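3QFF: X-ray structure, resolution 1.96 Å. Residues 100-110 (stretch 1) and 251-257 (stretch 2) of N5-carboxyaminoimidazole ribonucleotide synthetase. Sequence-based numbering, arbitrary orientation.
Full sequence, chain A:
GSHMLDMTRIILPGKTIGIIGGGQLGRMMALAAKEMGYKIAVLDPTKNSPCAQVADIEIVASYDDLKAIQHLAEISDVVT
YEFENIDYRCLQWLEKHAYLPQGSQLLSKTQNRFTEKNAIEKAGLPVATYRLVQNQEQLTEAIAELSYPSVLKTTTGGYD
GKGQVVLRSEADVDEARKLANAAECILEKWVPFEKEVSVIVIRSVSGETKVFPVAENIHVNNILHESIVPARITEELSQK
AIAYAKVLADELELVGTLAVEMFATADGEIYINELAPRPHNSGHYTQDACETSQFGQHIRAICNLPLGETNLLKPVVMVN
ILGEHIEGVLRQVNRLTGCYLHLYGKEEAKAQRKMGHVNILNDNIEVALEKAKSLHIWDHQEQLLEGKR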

ATOM      1  N   LEU A 100     -20.730   9.527 -11.564  1.00 24.08           N
ATOM      2  CA  LEU A 100     -20.668   9.573 -10.099  1.00 23.44           C
ATOM      3  C   LEU A 100     -21.510   8.409  -9.535  1.00 23.76           C
ATOM      4  O   LEU A 100     -22.655   8.621  -9.111  1.00 23.69           O
ATOM      5  CB  LEU A 100     -21.220  10.914  -9.579  1.00 23.66           C
ATOM      6  CG  LEU A 100     -21.053  11.215  -8.083  1.00 24.18           C
ATOM      7  CD1 LEU A 100     -19.726  11.913  -7.837  1.00 23.27           C
ATOM      8  CD2 LEU A 100     -22.232  12.067  -7.554  1.00 24.61           C
ATOM      9  N   PRO A 101     -20.947   7.181  -9.532  1.00 23.31           N
ATOM     10  CA  PRO A 101     -21.663   5.969  -9.118  1.00 24.18           C
ATOM     11  C   PRO A 101     -22.176   6.005  -7.674  1.00 24.58           C
ATOM     12  O   PRO A 101     -23.136   5.308  -7.367  1.00 24.20           O
ATOM     13  CB  PRO A 101     -20.606   4.855  -9.269  1.00 23.95           C
ATOM     14  CG  PRO A 101     -19.292   5.545  -9.291  1.00 23.20           C
ATOM     15  CD  PRO A 101     -19.572   6.873  -9.962  1.00 23.04           C
ATOM     16  N   GLN A 102     -21.545   6.805  -6.807  1.00 24.80           N
ATOM     17  CA  GLN A 102     -22.010   6.963  -5.422  1.00 25.47           C
ATOM     18  C   GLN A 102     -23.380   7.627  -5.328  1.00 26.45           C
ATOM     19  O   GLN A 102     -24.136   7.372  -4.378  1.00 26.08           O
ATOM     20  CB  GLN A 102     -21.008   7.758  -4.587  1.00 25.04           C
ATOM     21  CG  GLN A 102     -19.802   6.941  -4.146  1.00 25.74           C
ATOM     22  CD  GLN A 102     -18.661   7.816  -3.737  1.00 26.07           C
ATOM     23  OE1 GLN A 102     -18.019   8.460  -4.583  1.00 27.50           O
ATOM     24  NE2 GLN A 102     -18.405   7.883  -2.434  1.00 22.42           N
ATOM     25  N   GLY A 103     -23.682   8.484  -6.305  1.00 26.93           N
ATOM     26  CA  GLY A 103     -24.944   9.215  -6.334  1.00 28.46           C
ATOM     27  C   GLY A 103     -24.933  10.354  -5.327  1.00 29.39           C
ATOM     28  O   GLY A 103     -23.917  10.601  -4.662  1.00 30.02           O
ATOM     29  N   SER A 104     -26.062  11.035  -5.195  1.00 30.40           N
ATOM     30  CA  SER A 104     -26.173  12.184  -4.288  1.00 32.08           C
ATOM     31  C   SER A 104     -27.140  11.944  -3.125  1.00 32.49           C
ATOM     32  O   SER A 104     -27.154  12.717  -2.167  1.00 32.94           O
ATOM     33  CB  SER A 104     -26.624  13.431  -5.057  1.00 31.73           C
ATOM     34  OG  SER A 104     -27.876  13.192  -5.681  1.00 33.95           O
ATOM     35  N   GLN A 105     -27.941  10.888  -3.213  1.00 33.05           N
ATOM     36  CA  GLN A 105     -29.010  10.642  -2.239  1.00 33.95           C
ATOM     37  C   GLN A 105     -28.449  10.321  -0.854  1.00 33.82           C
ATOM     38  O   GLN A 105     -28.882  10.897   0.150  1.00 33.36           O
ATOM     39  CB  GLN A 105     -29.939   9.516  -2.703  1.00 34.35           C
ATOM     40  CG  GLN A 105     -31.418   9.817  -2.456  1.00 39.06           C
ATOM     41  CD  GLN A 105     -32.275   8.575  -2.189  1.00 43.52           C
ATOM     42  OE1 GLN A 105     -31.981   7.472  -2.662  1.00 45.40           O
ATOM     43  NE2 GLN A 105     -33.349   8.760  -1.424  1.00 45.02           N
ATOM     44  N   LEU A 106     -27.483   9.409  -0.807  1.00 33.67           N
ATOM     45  CA  LEU A 106     -26.883   9.019   0.458  1.00 33.54           C
ATOM     46  C   LEU A 106     -26.131  10.180   1.096  1.00 33.38           C
ATOM     47  O   LEU A 106     -26.303  10.458   2.285  1.00 33.35           O
ATOM     48  CB  LEU A 106     -25.975   7.800   0.284  1.00 33.40           C
ATOM     49  CG  LEU A 106     -25.333   7.204   1.541  1.00 33.96           C
ATOM     50  CD1 LEU A 106     -26.286   7.199   2.737  1.00 34.08           C
ATOM     51  CD2 LEU A 106     -24.871   5.799   1.233  1.00 34.29           C
ATOM     52  N   LEU A 107     -25.318  10.867   0.303  1.00 33.29           N
ATOM     53  CA  LEU A 107     -24.591  12.031   0.798  1.00 33.87           C
ATOM     54  C   LEU A 107     -25.547  13.067   1.412  1.00 33.97           C
ATOM     55  O   LEU A 107     -25.307  13.542   2.528  1.00 34.34           O
ATOM     56  CB  LEU A 107     -23.707  12.634  -0.307  1.00 33.55           C
ATOM     57  CG  LEU A 107     -22.732  13.769   0.043  1.00 33.77           C
ATOM     58  CD1 LEU A 107     -21.770  13.392   1.163  1.00 31.37           C
ATOM     59  CD2 LEU A 107     -21.950  14.177  -1.205  1.00 32.99           C
ATOM     60  N   SER A 108     -26.644  13.381   0.721  1.00 33.58           N
ATOM     61  CA  SER A 108     -27.616  14.359   1.236  1.00 34.15           C
ATOM     62  C   SER A 108     -28.237  13.958   2.586  1.00 33.29           C
ATOM     63  O   SER A 108     -28.403  14.797   3.477  1.00 33.53           O
ATOM     64  CB  SER A 108     -28.703  14.671   0.202  1.00 34.23           C
ATOM     65  OG  SER A 108     -29.752  13.725   0.261  1.00 37.49           O
ATOM     66  N   LYS A 109     -28.550  12.676   2.739  1.00 32.58           N
ATOM     67  CA  LYS A 109     -29.086  12.160   4.003  1.00 32.22           C
ATOM     68  C   LYS A 109     -28.104  12.298   5.184  1.00 31.68           C
ATOM     69  O   LYS A 109     -28.513  12.640   6.302  1.00 31.93           O
ATOM     70  CB  LYS A 109     -29.509  10.699   3.841  1.00 32.31           C
ATOM     71  CG  LYS A 109     -30.665  10.468   2.862  1.00 33.97           C
ATOM     72  CD  LYS A 109     -30.822   8.970   2.589  1.00 35.69           C
ATOM     73  CE  LYS A 109     -31.982   8.674   1.638  1.00 37.16           C
ATOM     74  NZ  LYS A 109     -32.118   7.186   1.420  1.00 36.85           N
ATOM     75  N   THR A 110     -26.818  12.034   4.940  1.00 30.41           N
ATOM     76  CA  THR A 110     -25.809  12.025   6.017  1.00 29.53           C
ATOM     77  C   THR A 110     -25.343  13.436   6.391  1.00 29.78           C
ATOM     78  O   THR A 110     -24.599  13.615   7.349  1.00 29.39           O
ATOM     79  CB  THR A 110     -24.560  11.189   5.645  1.00 29.28           C
ATOM     80  OG1 THR A 110     -23.920  11.770   4.496  1.00 28.43           O
ATOM     81  CG2 THR A 110     -24.941   9.755   5.344  1.00 28.77           C
ATOM     82  N   GLU A 251     -30.351  -1.151   2.748  1.00 30.52           N
ATOM     83  CA  GLU A 251     -31.490  -0.238   2.802  1.00 30.97           C
ATOM     84  C   GLU A 251     -31.211   1.139   2.176  1.00 30.67           C
ATOM     85  O   GLU A 251     -32.079   1.719   1.529  1.00 30.39           O
ATOM     86  CB  GLU A 251     -31.954  -0.076   4.253  1.00 31.28           C
ATOM     87  CG  GLU A 251     -32.638  -1.313   4.820  1.00 32.08           C
ATOM     88  CD  GLU A 251     -33.992  -1.578   4.181  1.00 35.13           C
ATOM     89  OE1 GLU A 251     -34.713  -0.604   3.860  1.00 36.97           O
ATOM     90  OE2 GLU A 251     -34.347  -2.759   4.011  1.00 36.27           O
ATOM     91  N   LEU A 252     -30.002   1.656   2.379  1.00 30.08           N
ATOM     92  CA  LEU A 252     -29.619   2.949   1.811  1.00 30.08           C
ATOM     93  C   LEU A 252     -29.079   2.828   0.375  1.00 29.99           C
ATOM     94  O   LEU A 252     -28.697   3.826  -0.234  1.00 30.08           O
ATOM     95  CB  LEU A 252     -28.597   3.654   2.710  1.00 30.38           C
ATOM     96  CG  LEU A 252     -29.068   3.986   4.135  1.00 31.29           C
ATOM     97  CD1 LEU A 252     -27.943   4.583   4.961  1.00 32.61           C
ATOM     98  CD2 LEU A 252     -30.285   4.921   4.118  1.00 32.45           C
ATOM     99  N   GLU A 253     -29.067   1.606  -0.154  1.00 29.44           N
ATOM    100  CA  GLU A 253     -28.533   1.311  -1.499  1.00 29.67           C
ATOM    101  C   GLU A 253     -27.137   1.907  -1.725  1.00 28.48           C
ATOM    102  O   GLU A 253     -26.875   2.628  -2.713  1.00 28.24           O
ATOM    103  CB  GLU A 253     -29.547   1.708  -2.590  1.00 29.95           C
ATOM    104  CG  GLU A 253     -30.839   0.845  -2.519  1.00 33.80           C
ATOM    105  CD  GLU A 253     -31.998   1.360  -3.382  1.00 39.16           C
ATOM    106  OE1 GLU A 253     -33.020   0.637  -3.482  1.00 42.26           O
ATOM    107  OE2 GLU A 253     -31.901   2.475  -3.944  1.00 39.65           O
ATOM    108  N   LEU A 254     -26.235   1.584  -0.797  1.00 26.83           N
ATOM    109  CA  LEU A 254     -24.891   2.128  -0.803  1.00 25.37           C
ATOM    110  C   LEU A 254     -24.139   1.736  -2.062  1.00 24.69           C
ATOM    111  O   LEU A 254     -24.209   0.587  -2.503  1.00 23.46           O
ATOM    112  CB  LEU A 254     -24.098   1.643   0.429  1.00 25.59           C
ATOM    113  CG  LEU A 254     -22.576   1.824   0.474  1.00 25.12           C
ATOM    114  CD1 LEU A 254     -22.158   3.319   0.636  1.00 25.53           C
ATOM    115  CD2 LEU A 254     -21.935   0.968   1.596  1.00 23.82           C
ATOM    116  N   VAL A 255     -23.407   2.699  -2.617  1.00 23.81           N
ATOM    117  CA  VAL A 255     -22.327   2.402  -3.553  1.00 24.37           C
ATOM    118  C   VAL A 255     -21.085   3.147  -3.062  1.00 24.14           C
ATOM    119  O   VAL A 255     -21.122   4.353  -2.857  1.00 25.31           O
ATOM    120  CB  VAL A 255     -22.669   2.804  -5.010  1.00 24.45           C
ATOM    121  CG1 VAL A 255     -21.445   2.605  -5.941  1.00 24.09           C
ATOM    122  CG2 VAL A 255     -23.888   2.005  -5.518  1.00 25.19           C
ATOM    123  N   GLY A 256     -19.985   2.424  -2.874  1.00 23.76           N
ATOM    124  CA  GLY A 256     -18.780   2.998  -2.299  1.00 23.20           C
ATOM    125  C   GLY A 256     -18.589   2.531  -0.861  1.00 23.29           C
ATOM    126  O   GLY A 256     -18.800   1.351  -0.544  1.00 22.50           O
ATOM    127  N   THR A 257     -18.226   3.472   0.009  1.00 23.46           N
ATOM    128  CA  THR A 257     -17.792   3.188   1.374  1.00 24.03           C
ATOM    129  C   THR A 257     -18.731   3.864   2.356  1.00 23.82           C
ATOM    130  O   THR A 257     -19.095   5.034   2.169  1.00 23.57           O
ATOM    131  CB  THR A 257     -16.355   3.730   1.597  1.00 24.55           C
ATOM    132  OG1 THR A 257     -15.495   3.161   0.612  1.00 26.98           O
ATOM    133  CG2 THR A 257     -15.805   3.352   2.979  1.00 25.14           C
TER
HETATM  134  O   HOH W   1     -19.795   6.054  -0.555  1.00 32.09           O
HETATM  135  O   HOH W   2     -24.176   5.601  -2.237  1.00 33.65           O

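Residues 100-110 form a type I turn, Leu100 to Gly103, closed by Gly103 N to Leu100 O (3.0 Å), and then a helix from Gln105. The second stretch leaves its own helix through a Schellman motif, with Glu253 at positive phi, and extends into a strand at Gly256. The CA atoms approach most closely at Gln102 and Val255 (4.9 Å), whereas those of Leu106 and Leu252 stand 6.8 Å apart, leaving room for side chains between them.

Apolar packing supplies much of the direct contact. Leu106 meets two leucines: its CD1 lies 3.8 Å from Leu252 CD1 and its CD2 3.7 Å from Leu254 CD1, so its two methyls engage different partners. The extended chain of Lys109 runs past Leu252, its CD methylene 4.4 Å and its charged NZ 4.0 Å from Leu252 CD2, the latter mere proximity. At the turn, Pro101 CB packs 4.1 Å from Val255 CG1; the backbone also takes part, with Val255 O 3.2 Å from Gln102 CG and Pro101 O 3.5 Å from Val255 CB.

No direct hydrogen bond joins the stretches; water links them instead. Water 2 accepts from Val255 N (3.0 Å) and lies within donating distance of Gln102 O (2.8 Å). Water 1 accepts from Gln102 NE2 (3.0 Å) and can donate to Val255 O (3.2 Å) or Thr257 O (3.0 Å).

Gly256 suits the tight passage beside Gln102: an ideal CB there would sit 3.2 Å from Gln102 CG and jam against the preceding carbonyl.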